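Local coordinates for protein serine racemase (Enterococcus faecalis, PDB 4ECL) that belongs to the alanine racemase family and forms a two-subunit assembly whose chain pairs a TIM-barrel domain with a C-terminal beta domain, at residues A155-H160 with K184-L189; R255-K258 with S262-Y265; A306-K311 with D315-D320. One frame throughout, in Å; residues are numbered along the deposited sequence.

Interaction 1 of 3, residues A155-H160 with K184-L189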
loop_
_atom_site.group_PDB
_atom_site.type_symbol
_atom_site.label_atom_id
_atom_site.label_comp_id
_atom_site.label_asym_id
_atom_site.label_seq_id
_atom_site.Cartn_x
_atom_site.Cartn_y
_atom_site.Cartn_z
ATOM N N ALA A 155 -11.167 -7.556 -31.364
ATOM C CA ALA A 155 -10.512 -6.415 -32.002
ATOM C C ALA A 155 -8.994 -6.496 -31.860
ATOM O O ALA A 155 -8.256 -5.683 -32.414
ATOM C CB ALA A 155 -11.043 -5.100 -31.409
ATOM N N GLY A 156 -8.531 -7.487 -31.108
ATOM C CA GLY A 156 -7.110 -7.700 -30.961
ATOM C C GLY A 156 -6.755 -9.055 -30.403
ATOM O O GLY A 156 -7.610 -9.809 -29.929
ATOM N N ILE A 157 -5.475 -9.373 -30.467
ATOM C CA ILE A 157 -4.976 -10.634 -29.955
ATOM C C ILE A 157 -3.586 -10.346 -29.413
ATOM O O ILE A 157 -2.818 -9.616 -30.031
ATOM C CB ILE A 157 -4.960 -11.725 -31.057
ATOM C CG1 ILE A 157 -4.159 -12.940 -30.611
ATOM C CG2 ILE A 157 -4.407 -11.186 -32.347
ATOM C CD1 ILE A 157 -4.446 -14.162 -31.452
ATOM N N PHE A 158 -3.268 -10.883 -28.243
ATOM C CA PHE A 158 -2.024 -10.502 -27.602
ATOM C C PHE A 158 -1.443 -11.561 -26.695
ATOM O O PHE A 158 -2.117 -12.537 -26.365
ATOM C CB PHE A 158 -2.191 -9.165 -26.857
ATOM C CG PHE A 158 -2.969 -9.241 -25.554
ATOM C CD1 PHE A 158 -4.360 -9.261 -25.548
ATOM C CD2 PHE A 158 -2.304 -9.206 -24.338
ATOM C CE1 PHE A 158 -5.065 -9.292 -24.358
ATOM C CE2 PHE A 158 -3.002 -9.232 -23.135
ATOM C CZ PHE A 158 -4.380 -9.272 -23.139
ATOM N N THR A 159 -0.182 -11.356 -26.311
ATOM C CA THR A 159 0.484 -12.202 -25.329
ATOM C C THR A 159 1.461 -11.383 -24.476
ATOM O O THR A 159 1.746 -10.230 -24.791
ATOM C CB THR A 159 1.198 -13.402 -26.006
ATOM O OG1 THR A 159 1.558 -14.386 -25.017
ATOM C CG2 THR A 159 2.429 -12.937 -26.783
ATOM N N HIS A 160 1.945 -11.966 -23.383
ATOM C CA HIS A 160 2.924 -11.309 -22.528
ATOM C C HIS A 160 4.224 -12.094 -22.543
ATOM O O HIS A 160 4.211 -13.320 -22.421
ATOM C CB HIS A 160 2.417 -11.221 -21.082
ATOM C CG HIS A 160 1.734 -9.929 -20.752
ATOM N ND1 HIS A 160 0.400 -9.700 -21.017
ATOM C CD2 HIS A 160 2.202 -8.794 -20.178
ATOM C CE1 HIS A 160 0.074 -8.483 -20.618
ATOM N NE2 HIS A 160 1.150 -7.911 -20.107
ATOM N N LYS A 184 3.052 -18.568 -34.910
ATOM C CA LYS A 184 2.550 -19.862 -35.362
ATOM C C LYS A 184 1.027 -19.882 -35.240
ATOM O O LYS A 184 0.331 -20.290 -36.178
ATOM C CB LYS A 184 3.185 -21.008 -34.581
ATOM C CG LYS A 184 4.597 -21.352 -35.026
ATOM C CD LYS A 184 5.145 -22.564 -34.275
ATOM C CE LYS A 184 6.459 -23.066 -34.880
ATOM N NZ LYS A 184 7.499 -21.994 -34.991
ATOM N N VAL A 185 0.516 -19.415 -34.100
ATOM C CA VAL A 185 -0.929 -19.288 -33.909
ATOM C C VAL A 185 -1.552 -18.401 -34.982
ATOM O O VAL A 185 -2.558 -18.767 -35.597
ATOM C CB VAL A 185 -1.296 -18.679 -32.555
ATOM C CG1 VAL A 185 -2.785 -18.327 -32.531
ATOM C CG2 VAL A 185 -0.939 -19.627 -31.405
ATOM N N LEU A 186 -0.954 -17.232 -35.193
ATOM C CA LEU A 186 -1.435 -16.294 -36.204
ATOM C C LEU A 186 -1.463 -16.911 -37.613
ATOM O O LEU A 186 -2.434 -16.738 -38.355
ATOM C CB LEU A 186 -0.587 -15.023 -36.213
ATOM C CG LEU A 186 -0.546 -14.201 -34.925
ATOM C CD1 LEU A 186 -0.122 -12.774 -35.237
ATOM C CD2 LEU A 186 -1.887 -14.214 -34.230
ATOM N N ASP A 187 -0.396 -17.620 -37.975
ATOM C CA ASP A 187 -0.320 -18.257 -39.285
ATOM C C ASP A 187 -1.444 -19.274 -39.410
ATOM O O ASP A 187 -2.148 -19.323 -40.418
ATOM C CB ASP A 187 1.017 -18.971 -39.462
ATOM C CG ASP A 187 2.180 -18.020 -39.563
ATOM O OD1 ASP A 187 1.962 -16.842 -39.924
ATOM O OD2 ASP A 187 3.319 -18.454 -39.287
ATOM N N TRP A 188 -1.600 -20.085 -38.370
ATOM C CA TRP A 188 -2.639 -21.103 -38.351
ATOM C C TRP A 188 -4.021 -20.463 -38.478
ATOM O O TRP A 188 -4.850 -20.928 -39.247
ATOM C CB TRP A 188 -2.547 -21.938 -37.074
ATOM C CG TRP A 188 -3.481 -23.125 -37.063
ATOM C CD1 TRP A 188 -3.188 -24.399 -37.442
ATOM C CD2 TRP A 188 -4.853 -23.132 -36.659
ATOM N NE1 TRP A 188 -4.293 -25.200 -37.305
ATOM C CE2 TRP A 188 -5.330 -24.443 -36.819
ATOM C CE3 TRP A 188 -5.725 -22.152 -36.171
ATOM C CZ2 TRP A 188 -6.639 -24.807 -36.512
ATOM C CZ3 TRP A 188 -7.020 -22.507 -35.868
ATOM C CH2 TRP A 188 -7.468 -23.825 -36.039
ATOM N N LEU A 189 -4.270 -19.396 -37.725
ATOM C CA LEU A 189 -5.528 -18.660 -37.856
ATOM C C LEU A 189 -5.750 -18.160 -39.286
ATOM O O LEU A 189 -6.840 -18.312 -39.845
ATOM C CB LEU A 189 -5.585 -17.484 -36.870
ATOM C CG LEU A 189 -5.720 -17.838 -35.395
ATOM C CD1 LEU A 189 -5.614 -16.593 -34.487
ATOM C CD2 LEU A 189 -7.036 -18.583 -35.169
#

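Interaction 2 of 3, residues R255-K258 with S262-Y265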
loop_
_atom_site.group_PDB
_atom_site.type_symbol
_atom_site.label_atom_id
_atom_site.label_comp_id
_atom_site.label_asym_id
_atom_site.label_seq_id
_atom_site.Cartn_x
_atom_site.Cartn_y
_atom_site.Cartn_z
ATOM N N ARG A 255 14.814 17.925 16.792
ATOM C CA ARG A 255 15.113 17.563 18.154
ATOM C C ARG A 255 16.599 17.354 18.313
ATOM O O ARG A 255 17.233 16.728 17.457
ATOM C CB ARG A 255 14.377 16.279 18.554
ATOM C CG ARG A 255 14.698 15.842 19.985
ATOM C CD ARG A 255 13.864 14.645 20.465
ATOM N NE ARG A 255 12.419 14.878 20.412
ATOM C CZ ARG A 255 11.751 15.691 21.231
ATOM N NH1 ARG A 255 12.395 16.383 22.166
ATOM N NH2 ARG A 255 10.435 15.823 21.100
ATOM N N LYS A 256 17.152 17.892 19.402
ATOM C CA LYS A 256 18.528 17.604 19.779
ATOM C C LYS A 256 18.609 16.227 20.422
ATOM O O LYS A 256 17.849 15.916 21.328
ATOM C CB LYS A 256 19.061 18.654 20.753
ATOM C CG LYS A 256 19.274 20.026 20.145
ATOM C CD LYS A 256 19.993 20.938 21.113
ATOM C CE LYS A 256 20.196 22.314 20.515
ATOM N NZ LYS A 256 21.059 23.151 21.391
ATOM N N ILE A 257 19.534 15.405 19.949
ATOM C CA ILE A 257 19.752 14.103 20.559
ATOM C C ILE A 257 21.137 14.051 21.172
ATOM O O ILE A 257 22.141 14.149 20.464
ATOM C CB ILE A 257 19.599 12.945 19.533
ATOM C CG1 ILE A 257 18.131 12.772 19.138
ATOM C CG2 ILE A 257 20.136 11.642 20.099
ATOM C CD1 ILE A 257 17.176 12.816 20.321
ATOM N N LYS A 258 21.193 13.902 22.488
ATOM C CA LYS A 258 22.475 13.769 23.159
ATOM C C LYS A 258 23.169 12.481 22.740
ATOM O O LYS A 258 22.517 11.465 22.483
ATOM C CB LYS A 258 22.304 13.807 24.677
ATOM C CG LYS A 258 21.767 15.128 25.196
ATOM C CD LYS A 258 21.904 15.229 26.710
ATOM C CE LYS A 258 21.390 16.568 27.221
ATOM N NZ LYS A 258 19.939 16.758 26.931
ATOM N N SER A 262 18.936 7.256 22.017
ATOM C CA SER A 262 18.386 6.641 20.815
ATOM C C SER A 262 17.185 7.405 20.277
ATOM O O SER A 262 16.807 8.454 20.804
ATOM C CB SER A 262 17.966 5.196 21.090
ATOM O OG SER A 262 17.523 4.574 19.889
ATOM N N VAL A 263 16.592 6.868 19.218
ATOM C CA VAL A 263 15.302 7.336 18.735
ATOM C C VAL A 263 14.363 6.136 18.663
ATOM O O VAL A 263 14.670 5.132 18.009
ATOM C CB VAL A 263 15.398 8.000 17.349
ATOM C CG1 VAL A 263 14.006 8.378 16.837
ATOM C CG2 VAL A 263 16.309 9.227 17.402
ATOM N N GLY A 264 13.227 6.240 19.348
ATOM C CA GLY A 264 12.279 5.139 19.431
ATOM C C GLY A 264 12.855 3.955 20.181
ATOM O O GLY A 264 12.419 2.821 19.989
ATOM N N TYR A 265 13.845 4.235 21.031
ATOM C CA TYR A 265 14.626 3.237 21.790
ATOM C C TYR A 265 15.126 1.988 21.043
ATOM O O TYR A 265 15.861 1.179 21.612
ATOM C CB TYR A 265 13.943 2.828 23.108
ATOM C CG TYR A 265 14.873 2.040 24.018
ATOM C CD1 TYR A 265 16.076 2.593 24.453
ATOM C CD2 TYR A 265 14.577 0.733 24.399
ATOM C CE1 TYR A 265 16.942 1.882 25.264
ATOM C CE2 TYR A 265 15.443 0.010 25.215
ATOM C CZ TYR A 265 16.623 0.594 25.643
ATOM O OH TYR A 265 17.491 -0.107 26.450
#

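Interaction 3 of 3, residues A306-K311 with D315-D320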
loop_
_atom_site.group_PDB
_atom_site.type_symbol
_atom_site.label_atom_id
_atom_site.label_comp_id
_atom_site.label_asym_id
_atom_site.label_seq_id
_atom_site.Cartn_x
_atom_site.Cartn_y
_atom_site.Cartn_z
ATOM N N ALA A 306 20.279 13.012 4.359
ATOM C CA ALA A 306 19.940 12.849 5.770
ATOM C C ALA A 306 19.517 11.409 5.988
ATOM O O ALA A 306 18.419 11.018 5.578
ATOM C CB ALA A 306 18.818 13.794 6.158
ATOM N N PRO A 307 20.394 10.606 6.607
ATOM C CA PRO A 307 20.111 9.177 6.789
ATOM C C PRO A 307 18.910 8.963 7.708
ATOM O O PRO A 307 18.726 9.695 8.678
ATOM C CB PRO A 307 21.380 8.643 7.459
ATOM C CG PRO A 307 22.434 9.667 7.182
ATOM C CD PRO A 307 21.728 10.977 7.101
ATOM N N ILE A 308 18.088 7.978 7.383
ATOM C CA ILE A 308 16.972 7.630 8.238
ATOM C C ILE A 308 17.508 7.002 9.522
ATOM O O ILE A 308 18.373 6.126 9.481
ATOM C CB ILE A 308 16.026 6.666 7.531
ATOM C CG1 ILE A 308 15.519 7.303 6.232
ATOM C CG2 ILE A 308 14.879 6.291 8.457
ATOM C CD1 ILE A 308 14.775 6.345 5.330
ATOM N N VAL A 309 17.011 7.469 10.663
ATOM C CA VAL A 309 17.471 6.959 11.949
ATOM C C VAL A 309 16.347 6.213 12.674
ATOM O O VAL A 309 15.201 6.673 12.714
ATOM C CB VAL A 309 18.062 8.084 12.829
ATOM C CG1 VAL A 309 19.235 8.737 12.118
ATOM C CG2 VAL A 309 17.015 9.127 13.139
ATOM N N GLY A 310 16.677 5.039 13.206
ATOM C CA GLY A 310 15.714 4.214 13.912
ATOM C C GLY A 310 14.745 3.532 12.963
ATOM O O GLY A 310 14.903 3.597 11.740
ATOM N N LYS A 311 13.730 2.886 13.526
ATOM C CA LYS A 311 12.733 2.187 12.722
ATOM C C LYS A 311 11.753 3.179 12.108
ATOM O O LYS A 311 11.498 4.255 12.674
ATOM C CB LYS A 311 11.972 1.175 13.576
ATOM C CG LYS A 311 12.863 0.312 14.454
ATOM C CD LYS A 311 13.809 -0.540 13.610
ATOM C CE LYS A 311 13.066 -1.644 12.856
ATOM N NZ LYS A 311 13.986 -2.561 12.108
ATOM N N ASP A 315 3.182 6.123 10.569
ATOM C CA ASP A 315 2.884 7.447 10.017
ATOM C C ASP A 315 4.006 8.487 10.113
ATOM O O ASP A 315 3.791 9.649 9.763
ATOM C CB ASP A 315 1.628 8.019 10.673
ATOM C CG ASP A 315 0.673 6.940 11.129
ATOM O OD1 ASP A 315 -0.029 6.357 10.266
ATOM O OD2 ASP A 315 0.635 6.677 12.354
ATOM N N GLN A 316 5.183 8.095 10.594
ATOM C CA GLN A 316 6.272 9.053 10.749
ATOM C C GLN A 316 7.599 8.331 10.760
ATOM O O GLN A 316 7.643 7.118 10.976
ATOM C CB GLN A 316 6.134 9.846 12.066
ATOM C CG GLN A 316 6.327 8.987 13.325
ATOM C CD GLN A 316 6.455 9.802 14.614
ATOM O OE1 GLN A 316 6.946 10.926 14.604
ATOM N NE2 GLN A 316 6.016 9.226 15.726
ATOM N N LEU A 317 8.671 9.088 10.544
ATOM C CA LEU A 317 10.032 8.579 10.668
ATOM C C LEU A 317 10.992 9.713 11.042
ATOM O O LEU A 317 10.584 10.876 11.132
ATOM C CB LEU A 317 10.480 7.865 9.384
ATOM C CG LEU A 317 10.525 8.591 8.040
ATOM C CD1 LEU A 317 11.827 9.381 7.872
ATOM C CD2 LEU A 317 10.370 7.577 6.931
ATOM N N ALA A 318 12.257 9.368 11.271
ATOM C CA ALA A 318 13.246 10.334 11.718
ATOM C C ALA A 318 14.505 10.320 10.846
ATOM O O ALA A 318 14.980 9.258 10.439
ATOM C CB ALA A 318 13.607 10.066 13.169
ATOM N N VAL A 319 15.051 11.497 10.563
ATOM C CA VAL A 319 16.303 11.570 9.814
ATOM C C VAL A 319 17.335 12.430 10.517
ATOM O O VAL A 319 17.006 13.286 11.347
ATOM C CB VAL A 319 16.106 12.074 8.380
ATOM C CG1 VAL A 319 15.255 11.080 7.572
ATOM C CG2 VAL A 319 15.479 13.443 8.387
ATOM N N ASP A 320 18.595 12.194 10.175
ATOM C CA ASP A 320 19.718 12.846 10.835
ATOM C C ASP A 320 20.093 14.116 10.084
ATOM O O ASP A 320 20.533 14.051 8.943
ATOM C CB ASP A 320 20.895 11.878 10.826
ATOM C CG ASP A 320 21.988 12.274 11.780
ATOM O OD1 ASP A 320 22.024 13.447 12.210
ATOM O OD2 ASP A 320 22.819 11.398 12.094
HETATM O O HOH W 1 12.774 6.740 12.178
#

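Interaction 1 of 3, residues A155-H160 with K184-L189
Ile157 of strand 152-158 meets Leu186 and Leu189 of helix 169-191. All three touching residues are buried. The strand, the helix and strand 198-200 form one beta-alpha-beta unit of the TIM-barrel domain, so this is the packing of a barrel strand against its following helix. The CA-CB bond of Ile157 points toward the helix. Its CG1 is anti to the backbone N (chi1 167°), and a second extended torsion (chi2 163°) carries CD1 outward to become the touching atom. The two leucines receive that methyl in different ways. Leu186 runs past Ile157 in the opposite direction, so the two side chains lie alongside each other. Leu189, three residues further along the helix and about one turn on, reaches toward Ile157 tip to tip. The helix is regular here, with Leu189 N bonded to Val185 O at 2.8 Å. The contact itself is wholly apolar and small. Other residues extend it: Ile124 and Ile126 of the adjacent strand 120-127 touch Ile157, as does Phe182 from earlier in the same helix. Leu189 also packs on Ile143 and Leu144 of helix 140-146. Ile157 is thus one member of a larger hydrophobic layer between the barrel strands and the outer helices. Its CD1 methyl lies 3.8 Å from Leu186 CD2 and 4.1 Å from Leu189 CD1.

Interaction 2 of 3, residues R255-K258 with S262-Y265
Ile257 lays its side chain against Val263 and the backbone carbonyl of Ser262. The CA-CB bond of Ile257 points toward segment 262-265. Its CG1 comes to 4.3 Å from Val263 CG2, a loose apolar contact. Its CD1 stands 4.4 Å from Ser262 O. Ser262 takes part through its backbone, its CA-CB bond pointing away from segment 255-258. The Ser262 hydroxyl is held by the loop itself: OG has Phe269 O as its strongest partner, with Ser266 O also in hydrogen-bonding range. Ser262 O is itself used by the second subunit, where His131 ND1 of that subunit hydrogen-bonds to it. The same His131 of the second subunit packs on both Ile257 and Val263, so the small apolar patch belongs to the subunit interface. Nearby, Tyr265 stacks its ring with Phe174 of the second subunit. The contact lies in the C-terminal beta domain of the alanine racemase family, where the end of strand 245-257 packs on the loop leading to strand 275-280. That strand runs antiparallel beside the first segment, with backbone bonds between Arg255 and Ile277 and between Ile257 and Ser275.

Interaction 3 of 3, residues A306-K311 with D315-D320
Val309 sets its CG1 anti to the carbonyl carbon (chi1 -59°), which brings that methyl to Asp320 CB and CG2 to Ala318. Val309 CG2 lies 3.5 Å from Ala318 CB, while the side chains of Val309 and Asp320 cross at about a right angle. The two segments form a beta hairpin, although their strands are well twisted, with 138° between their directions. Ile308 and Val319 are an antiparallel non-hydrogen-bonded pair. Their side chains share one face of the sheet and meet obliquely, CG1 of Ile308 lying 4.0 Å from CG1 of Val319. Two backbone bonds tie the strands. Val309 N donates to Ala318 O at 2.7 Å. Asp320 N bonds to Pro307 O at 2.9 Å. Beyond Val309 the strands part, and a water takes over. It donates to Lys311 O at 2.8 Å and accepts from Ala318 N. It also lies close to Val309 O, at a distance so short that its exact length is doubtful. The water therefore satisfies backbone groups that the hairpin does not pair directly. The Asp320 carboxylate turns to Thr322, whose OG1 bonds to OD1. In the C-terminal beta domain the hairpin lies between two further strands: 298-301 pairs antiparallel with 304-309, and 275-280 pairs antiparallel with 317-320.

In the fold
From the N terminus, interaction 1 comes first, in the TIM-barrel domain. It closes a loop of 23 residues between its segments, most of them in the first part of helix 169-191. Three residues separate the segments of interaction 2, after strand 245-257, and three those of interaction 3, which closes the hairpin of strands 304-309 and 317-320. The three lie in series; none nests in or crosses another. Interaction 1 stands apart, its centre about 62 Å from that of interaction 2. Interactions 2 and 3 have centres about 11 Å apart and touch through Val263 and Ala318. Both reach the same mixed sheet and the second subunit, where Arg132 of that subunit meets both.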